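Local coordinates for protein YgiW (Escherichia coli, PDB 1NNX) that is of unknown function but is a periplasmic protein of the bacterial OB-fold (BOF) family, at residues D37-L42 / E85-V90; G62-D67 / V97-K102. All coordinates share one frame; numbering follows the deposited sequence.

Interaction 1: residues D37-L42 / E85-V90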
ATOM      1  N   ASP A  37       0.441  -8.120   9.420  1.00 19.13           N
ATOM      2  CA  ASP A  37       1.896  -8.212   9.367  1.00 19.32           C
ATOM      3  C   ASP A  37       2.461  -9.089   8.255  1.00 18.53           C
ATOM      4  O   ASP A  37       3.285  -9.977   8.464  1.00 22.80           O
ATOM      5  CB  ASP A  37       2.465  -8.638  10.756  1.00 23.15           C
ATOM      6  CG  ASP A  37       3.811  -7.988  11.079  1.00 18.38           C
ATOM      7  OD1 ASP A  37       4.591  -8.631  11.832  1.00 24.65           O
ATOM      8  OD2 ASP A  37       4.120  -6.863  10.587  1.00 21.63           O
ATOM      9  N   THR A  38       1.983  -8.828   7.057  1.00 14.75           N
ATOM     10  CA  THR A  38       2.411  -9.506   5.854  1.00 17.48           C
ATOM     11  C   THR A  38       2.959  -8.446   4.891  1.00 13.84           C
ATOM     12  O   THR A  38       2.244  -7.496   4.588  1.00 15.49           O
ATOM     13  CB  THR A  38       1.215 -10.214   5.173  1.00 17.68           C
ATOM     14  OG1 THR A  38       0.683 -11.209   6.063  1.00 22.64           O
ATOM     15  CG2 THR A  38       1.661 -10.881   3.889  1.00 22.29           C
ATOM     16  N   TRP A  39       4.149  -8.682   4.336  1.00 14.22           N
ATOM     17  CA  TRP A  39       4.766  -7.792   3.352  1.00 13.03           C
ATOM     18  C   TRP A  39       4.113  -7.971   1.988  1.00 12.82           C
ATOM     19  O   TRP A  39       3.943  -9.136   1.502  1.00 15.07           O
ATOM     20  CB  TRP A  39       6.252  -8.108   3.248  1.00 14.36           C
ATOM     21  CG  TRP A  39       6.961  -7.214   2.327  1.00 16.41           C
ATOM     22  CD1 TRP A  39       7.314  -7.480   1.050  1.00 17.77           C
ATOM     23  CD2 TRP A  39       7.457  -5.909   2.630  1.00 16.75           C
ATOM     24  NE1 TRP A  39       7.990  -6.411   0.525  1.00 22.11           N
ATOM     25  CE2 TRP A  39       8.096  -5.432   1.469  1.00 20.71           C
ATOM     26  CE3 TRP A  39       7.427  -5.091   3.772  1.00 16.92           C
ATOM     27  CZ2 TRP A  39       8.723  -4.165   1.409  1.00 17.54           C
ATOM     28  CZ3 TRP A  39       8.061  -3.792   3.708  1.00 21.51           C
ATOM     29  CH2 TRP A  39       8.687  -3.373   2.527  1.00 18.34           C
ATOM     30  N   VAL A  40       3.725  -6.872   1.358  1.00 11.73           N
ATOM     31  CA  VAL A  40       3.084  -6.907   0.029  1.00 11.40           C
ATOM     32  C   VAL A  40       3.617  -5.804  -0.873  1.00 12.33           C
ATOM     33  O   VAL A  40       4.110  -4.771  -0.396  1.00 13.24           O
ATOM     34  CB  VAL A  40       1.537  -6.325   0.026  0.75 17.52           C
ATOM     35  CG1 VAL A  40       1.259  -5.327   1.098  0.75 14.87           C
ATOM     36  CG2 VAL A  40       1.273  -5.312  -1.223  0.75 33.77           C
ATOM     37  N   THR A  41       3.471  -5.973  -2.165  1.00 13.35           N
ATOM     38  CA  THR A  41       3.755  -5.018  -3.182  1.00 12.17           C
ATOM     39  C   THR A  41       2.453  -4.896  -3.975  1.00 14.59           C
ATOM     40  O   THR A  41       1.840  -5.902  -4.371  1.00 13.02           O
ATOM     41  CB  THR A  41       4.870  -5.483  -4.149  1.00 14.27           C
ATOM     42  OG1 THR A  41       6.096  -5.742  -3.435  1.00 17.95           O
ATOM     43  CG2 THR A  41       5.059  -4.463  -5.235  1.00 17.09           C
ATOM     44  N   LEU A  42       1.969  -3.686  -4.206  1.00 11.85           N
ATOM     45  CA  LEU A  42       0.756  -3.403  -4.975  1.00 10.68           C
ATOM     46  C   LEU A  42       1.050  -2.378  -6.048  1.00 12.34           C
ATOM     47  O   LEU A  42       2.002  -1.552  -5.903  1.00 12.89           O
ATOM     48  CB  LEU A  42      -0.353  -2.838  -4.037  1.00 13.32           C
ATOM     49  CG  LEU A  42      -0.665  -3.720  -2.837  1.00 15.99           C
ATOM     50  CD1 LEU A  42      -1.598  -2.874  -1.907  1.00 26.82           C
ATOM     51  CD2 LEU A  42      -1.275  -4.992  -3.208  1.00 24.85           C
ATOM     52  N   GLU A  85       3.926   2.066  -7.659  1.00 11.86           N
ATOM     53  CA  GLU A  85       4.126   0.810  -7.012  1.00 12.81           C
ATOM     54  C   GLU A  85       4.375   1.116  -5.501  1.00 12.26           C
ATOM     55  O   GLU A  85       5.235   1.960  -5.161  1.00 14.28           O
ATOM     56  CB  GLU A  85       5.267  -0.087  -7.514  0.80 13.17           C
ATOM     57  CG  GLU A  85       5.475  -1.425  -6.770  0.80 14.98           C
ATOM     58  CD  GLU A  85       6.638  -2.220  -7.337  0.80 28.18           C
ATOM     59  OE1 GLU A  85       6.405  -2.900  -8.359  0.80 27.35           O
ATOM     60  OE2 GLU A  85       7.754  -2.122  -6.767  0.80 31.52           O
ATOM     61  N   ILE A  86       3.679   0.453  -4.597  1.00 11.91           N
ATOM     62  CA  ILE A  86       3.902   0.616  -3.170  1.00 11.04           C
ATOM     63  C   ILE A  86       4.307  -0.699  -2.562  1.00 13.18           C
ATOM     64  O   ILE A  86       3.892  -1.768  -3.034  1.00 12.85           O
ATOM     65  CB  ILE A  86       2.682   1.173  -2.405  1.00 11.69           C
ATOM     66  CG1 ILE A  86       1.422   0.282  -2.594  1.00 15.82           C
ATOM     67  CG2 ILE A  86       2.418   2.644  -2.879  1.00 17.08           C
ATOM     68  CD1 ILE A  86       0.188   0.757  -1.829  1.00 18.97           C
ATOM     69  N   GLN A  87       5.175  -0.648  -1.567  1.00 11.84           N
ATOM     70  CA  GLN A  87       5.614  -1.812  -0.823  1.00 13.00           C
ATOM     71  C   GLN A  87       5.451  -1.480   0.646  1.00 13.61           C
ATOM     72  O   GLN A  87       5.783  -0.353   1.069  1.00 13.35           O
ATOM     73  CB  GLN A  87       7.076  -2.186  -1.121  1.00 15.52           C
ATOM     74  CG  GLN A  87       7.307  -2.496  -2.597  1.00 19.40           C
ATOM     75  CD  GLN A  87       8.713  -3.019  -2.908  1.00 28.41           C
ATOM     76  OE1 GLN A  87       9.144  -3.001  -4.070  1.00 36.93           O
ATOM     77  NE2 GLN A  87       9.411  -3.487  -1.904  1.00 34.39           N
ATOM     78  N   GLY A  88       4.971  -2.427   1.429  1.00 11.52           N
ATOM     79  CA  GLY A  88       4.797  -2.209   2.859  1.00 11.24           C
ATOM     80  C   GLY A  88       4.109  -3.385   3.477  1.00 13.54           C
ATOM     81  O   GLY A  88       4.024  -4.451   2.852  1.00 14.78           O
ATOM     82  N   GLU A  89       3.609  -3.189   4.674  1.00 15.36           N
ATOM     83  CA  GLU A  89       2.953  -4.286   5.415  1.00 13.21           C
ATOM     84  C   GLU A  89       1.487  -4.147   5.538  1.00 14.64           C
ATOM     85  O   GLU A  89       0.974  -3.055   5.771  1.00 16.13           O
ATOM     86  CB  GLU A  89       3.464  -4.363   6.851  1.00 18.08           C
ATOM     87  CG  GLU A  89       4.967  -4.510   6.978  1.00 19.87           C
ATOM     88  CD  GLU A  89       5.703  -3.218   7.018  1.00 23.27           C
ATOM     89  OE1 GLU A  89       5.063  -2.146   7.021  1.00 23.42           O
ATOM     90  OE2 GLU A  89       6.942  -3.291   7.057  1.00 26.95           O
ATOM     91  N   VAL A  90       0.801  -5.276   5.379  1.00 14.32           N
ATOM     92  CA  VAL A  90      -0.647  -5.299   5.617  1.00 15.46           C
ATOM     93  C   VAL A  90      -0.786  -5.113   7.144  1.00 17.24           C
ATOM     94  O   VAL A  90      -0.125  -5.804   7.918  1.00 20.07           O
ATOM     95  CB  VAL A  90      -1.257  -6.693   5.190  1.00 15.95           C
ATOM     96  CG1 VAL A  90      -2.727  -6.830   5.747  1.00 19.05           C
ATOM     97  CG2 VAL A  90      -1.339  -6.759   3.695  1.00 17.33           C
TER
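Trp39 lies across Gly88: the CA of the glycine sits over the face of the six-membered ring, 4.1 Å from its centroid and 25° off the normal, a CH-pi contact. Trp39 CG is anti to its backbone N (chi1 -177°), and the ring leans over the partner strand. The carboxylate of Glu89 meets the ring edge in plane, OE2 3.6 Å from Trp39 CZ3, and CB of Gln87 reaches CZ2. Thr41 follows on this face; its CG2 packs on CG of Glu85 in the conformer given, whose OE1 turns to a salt bridge with Arg43. On the face bearing Val40, Leu42, Ile86 and Val90 the side chains are buried and apolar: Leu42 CB meets Ile86 CG1 at 3.9 Å, and Val40 CG1, in the conformer given, meets Val90 CG2 at the same distance. Between the two faces runs the antiparallel backbone pairing. Val40 and Gly88 exchange bonds, with Val40 N to Gly88 O 2.9 Å, as do Leu42 and Ile86. Beyond Thr38, Asp37 N reaches Val90 O at 2.8 Å. Trp39 also touches Pro8 and Lys102, and Leu42 and Ile86 both touch Phe57. This pairing of the first strand with the fourth closes the five-stranded OB-fold barrel.

Interaction 2: residues G62-D67 / V97-K102. With SO4 (sulfate ion), chain B.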
ATOM      1  N   GLY A  62     -10.039  -3.299  -6.514  1.00 17.15           N
ATOM      2  CA  GLY A  62     -10.652  -2.707  -5.328  1.00 18.47           C
ATOM      3  C   GLY A  62      -9.817  -1.567  -4.790  1.00 15.70           C
ATOM      4  O   GLY A  62      -8.851  -1.106  -5.425  1.00 15.43           O
ATOM      5  N   THR A  63     -10.242  -1.053  -3.644  1.00 14.82           N
ATOM      6  CA  THR A  63      -9.503   0.069  -3.004  1.00 13.93           C
ATOM      7  C   THR A  63      -9.157  -0.307  -1.582  1.00 14.37           C
ATOM      8  O   THR A  63      -9.792  -1.190  -0.940  1.00 15.98           O
ATOM      9  CB  THR A  63     -10.322   1.380  -2.952  1.00 18.63           C
ATOM     10  OG1 THR A  63     -11.500   1.188  -2.127  1.00 26.34           O
ATOM     11  CG2 THR A  63     -10.685   1.858  -4.367  1.00 18.96           C
ATOM     12  N   ILE A  64      -8.104   0.329  -1.057  1.00 12.63           N
ATOM     13  CA  ILE A  64      -7.672   0.051   0.295  1.00 12.83           C
ATOM     14  C   ILE A  64      -7.015   1.320   0.795  1.00 12.41           C
ATOM     15  O   ILE A  64      -6.419   2.105  -0.004  1.00 15.02           O
ATOM     16  CB  ILE A  64      -6.668  -1.130   0.342  1.00 13.80           C
ATOM     17  CG1 ILE A  64      -6.421  -1.545   1.799  1.00 14.35           C
ATOM     18  CG2 ILE A  64      -5.334  -0.788  -0.414  1.00 14.86           C
ATOM     19  CD1 ILE A  64      -5.587  -2.863   1.887  1.00 18.19           C
ATOM     20  N   ASN A  65      -7.080   1.523   2.101  1.00 13.06           N
ATOM     21  CA  ASN A  65      -6.434   2.719   2.653  1.00 12.11           C
ATOM     22  C   ASN A  65      -4.950   2.418   2.887  1.00 13.50           C
ATOM     23  O   ASN A  65      -4.607   1.305   3.270  1.00 14.85           O
ATOM     24  CB  ASN A  65      -7.093   3.116   3.996  1.00 14.24           C
ATOM     25  CG  ASN A  65      -8.519   3.559   3.818  1.00 16.19           C
ATOM     26  OD1 ASN A  65      -8.918   4.034   2.739  1.00 22.10           O
ATOM     27  ND2 ASN A  65      -9.308   3.446   4.908  1.00 21.61           N
ATOM     28  N   VAL A  66      -4.103   3.404   2.634  1.00 11.47           N
ATOM     29  CA  VAL A  66      -2.664   3.244   2.803  1.00 12.25           C
ATOM     30  C   VAL A  66      -2.105   4.417   3.635  1.00 12.30           C
ATOM     31  O   VAL A  66      -2.554   5.577   3.525  1.00 15.22           O
ATOM     32  CB  VAL A  66      -1.921   3.135   1.452  1.00 11.99           C
ATOM     33  CG1 VAL A  66      -2.490   1.900   0.647  1.00 13.09           C
ATOM     34  CG2 VAL A  66      -2.069   4.380   0.588  1.00 13.31           C
ATOM     35  N   ASP A  67      -1.186   4.091   4.520  1.00 12.66           N
ATOM     36  CA  ASP A  67      -0.536   5.122   5.367  1.00 13.86           C
ATOM     37  C   ASP A  67       0.819   5.434   4.777  1.00 14.79           C
ATOM     38  O   ASP A  67       1.674   4.563   4.720  1.00 15.78           O
ATOM     39  CB  ASP A  67      -0.397   4.591   6.799  1.00 18.23           C
ATOM     40  CG  ASP A  67       0.396   5.539   7.747  1.00 30.49           C
ATOM     41  OD1 ASP A  67       0.246   5.356   8.979  1.00 41.66           O
ATOM     42  OD2 ASP A  67       1.167   6.425   7.299  1.00 35.93           O
ATOM     43  N   VAL A  97      -8.253  -2.536   7.684  1.00 20.13           N
ATOM     44  CA  VAL A  97      -7.087  -3.128   7.040  1.00 19.79           C
ATOM     45  C   VAL A  97      -6.485  -1.934   6.312  1.00 17.36           C
ATOM     46  O   VAL A  97      -7.209  -1.000   5.832  1.00 23.12           O
ATOM     47  CB  VAL A  97      -7.431  -4.306   6.103  1.00 23.28           C
ATOM     48  CG1 VAL A  97      -8.287  -3.851   4.926  1.00 23.37           C
ATOM     49  CG2 VAL A  97      -6.127  -4.940   5.581  1.00 23.37           C
ATOM     50  N   GLU A  98      -5.165  -1.827   6.333  1.00 16.95           N
ATOM     51  CA  GLU A  98      -4.527  -0.710   5.645  1.00 16.13           C
ATOM     52  C   GLU A  98      -3.136  -1.263   5.280  1.00 18.18           C
ATOM     53  O   GLU A  98      -2.698  -2.327   5.716  1.00 18.86           O
ATOM     54  CB  GLU A  98      -4.107   0.451   6.595  0.70 19.33           C
ATOM     55  CG  GLU A  98      -2.873   0.217   7.612  0.70 33.22           C
ATOM     56  CD  GLU A  98      -2.716   1.374   8.614  0.70 38.29           C
ATOM     57  OE1 GLU A  98      -1.748   1.362   9.403  0.70 40.24           O
ATOM     58  OE2 GLU A  98      -3.574   2.293   8.604  0.70 31.75           O
ATOM     59  N   ILE A  99      -2.468  -0.566   4.410  1.00 13.24           N
ATOM     60  CA  ILE A  99      -1.079  -0.896   4.104  1.00 13.34           C
ATOM     61  C   ILE A  99      -0.180   0.179   4.729  1.00 13.31           C
ATOM     62  O   ILE A  99      -0.424   1.382   4.501  1.00 16.14           O
ATOM     63  CB  ILE A  99      -0.781  -0.872   2.581  1.00 15.06           C
ATOM     64  CG1 ILE A  99      -1.748  -1.781   1.817  1.00 18.49           C
ATOM     65  CG2 ILE A  99       0.708  -1.318   2.340  1.00 15.35           C
ATOM     66  CD1 ILE A  99      -1.678  -3.216   2.347  1.00 16.14           C
ATOM     67  N   ASP A 100       0.827  -0.221   5.506  1.00 14.43           N
ATOM     68  CA  ASP A 100       1.785   0.794   6.073  1.00 15.23           C
ATOM     69  C   ASP A 100       2.868   0.838   5.032  1.00 14.30           C
ATOM     70  O   ASP A 100       3.636  -0.111   4.917  1.00 15.54           O
ATOM     71  CB  ASP A 100       2.183   0.152   7.416  0.60 18.13           C
ATOM     72  CG  ASP A 100       1.005   0.101   8.438  0.60 26.62           C
ATOM     73  OD1 ASP A 100       0.085   0.943   8.362  0.60 29.69           O
ATOM     74  OD2 ASP A 100       1.064  -0.782   9.310  0.60 36.22           O
ATOM     75  N   VAL A 101       2.943   1.938   4.298  1.00 13.01           N
ATOM     76  CA  VAL A 101       3.856   2.006   3.167  1.00 13.24           C
ATOM     77  C   VAL A 101       5.301   2.327   3.498  1.00 14.25           C
ATOM     78  O   VAL A 101       5.587   3.374   4.144  1.00 16.86           O
ATOM     79  CB  VAL A 101       3.288   3.011   2.126  1.00 14.24           C
ATOM     80  CG1 VAL A 101       4.253   3.136   0.961  1.00 15.55           C
ATOM     81  CG2 VAL A 101       1.846   2.565   1.674  1.00 14.32           C
ATOM     82  N   LYS A 102       6.216   1.472   3.045  1.00 12.06           N
ATOM     83  CA  LYS A 102       7.662   1.762   3.251  1.00 14.20           C
ATOM     84  C   LYS A 102       8.276   2.454   2.054  1.00 16.13           C
ATOM     85  O   LYS A 102       9.275   3.155   2.178  1.00 14.66           O
ATOM     86  CB  LYS A 102       8.449   0.465   3.468  1.00 15.31           C
ATOM     87  CG  LYS A 102       8.263  -0.157   4.808  1.00 18.29           C
ATOM     88  CD  LYS A 102       8.966   0.738   5.907  1.00 23.03           C
ATOM     89  CE  LYS A 102       9.065   0.034   7.246  1.00 29.61           C
ATOM     90  NZ  LYS A 102       9.621   0.988   8.313  1.00 31.34           N
TER
HETATM   91  S   SO4 B 501     -13.787  -1.690  -2.635  1.00 27.42           S
HETATM   92  O1  SO4 B 501     -13.618  -0.445  -3.402  1.00 34.65           O
HETATM   93  O2  SO4 B 501     -14.830  -2.486  -3.318  1.00 39.85           O
HETATM   94  O3  SO4 B 501     -12.559  -2.492  -2.531  1.00 26.95           O
HETATM   95  O4  SO4 B 501     -14.209  -1.289  -1.257  1.00 35.69           O
HETATM   96  O   HOH W   1      -8.814   0.007   3.899  1.00 20.12           O
HETATM   97  O   HOH W   2      -8.643   1.446   6.836  1.00 34.59           O
HETATM   98  O   HOH W   3       4.660   5.390   5.667  1.00 23.63           O
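Three carboxylates gather on one face of this parallel strand pair: in the conformers given, Asp67 OD1 lies 4.5 Å from Asp100 OD1 and is similarly near the Glu98 carboxylate, with Asp91 adding a fourth acid close to Glu98 and Asp100. Glu98 and Asp100 each have two conformers, so the positions of their carboxylates, and both separations from Asp67, are doubtful; such a cluster could still raise the ionisation constant of one of the acids. The backbones are joined in the staggered manner of parallel strands. Asp67 N donates to Ile99 O at 2.8 Å, and Asp67 O in turn accepts from Val101 N, so Asp67 is gripped by both neighbours of Asp100; Ile99 N bonds to Asn65 O. Toward Gly62 the strands splay, and water takes over: one molecule links Asn65 N to Val97 O, and a second links Asn65 ND2 to that same carbonyl. A third water donates to Asp67 O and Val101 O at the other end.

The opposite face is apolar and buried. Val66 and Ile99 lie side by side, Val66 CG1 3.8 Å from Ile99 CB, and Val66 CB meets Val101 CG2 at 3.8 Å. Ile64 CG1 is anti to its backbone N (chi1 -170°), and CD1 beyond it meets Ile99 CD1 at 4.0 Å, the two side chains crossing at about a right angle. Away from the strand partner, a sulfate, probably from the crystallisation liquor, accepts from Thr63 N at 2.9 Å and from Thr63 OG1, with Lys32 as a further donor. Strand 62-67 is flanked on its other edge by strand 54-59, through backbone hydrogen bonds of Ile64 with Phe57 and of Val66 with Tyr55, whereas strand 96-106 continues the sheet into strand 84-93; Val40 and Leu42 of strand 38-51 touch the side chain of Ile99.

How the interactions relate
Interactions 1 and 2 are two seams of one curled sheet, their centres about 8 Å apart, separated by the pairing of strand 84-93 with strand 96-106. The carbonyls of Gln87 and Glu89 face strand 96-106, whereas those of Ile86 and Gly88 face strand 38-51: Gln87 O lies 2.7 Å from Lys102 N and Glu89 O 2.8 Å from Asp100 N, both probable hydrogen bonds. In the apolar interior Val90 CG2 meets Ile99 CD1 at 3.8 Å, uniting the two hydrophobic faces in a single core, while outside it Trp39 CZ3 packs on Lys102 CG at 3.8 Å. The segments alternate along the chain. The sulfate belongs to interaction 2, bound by Thr63.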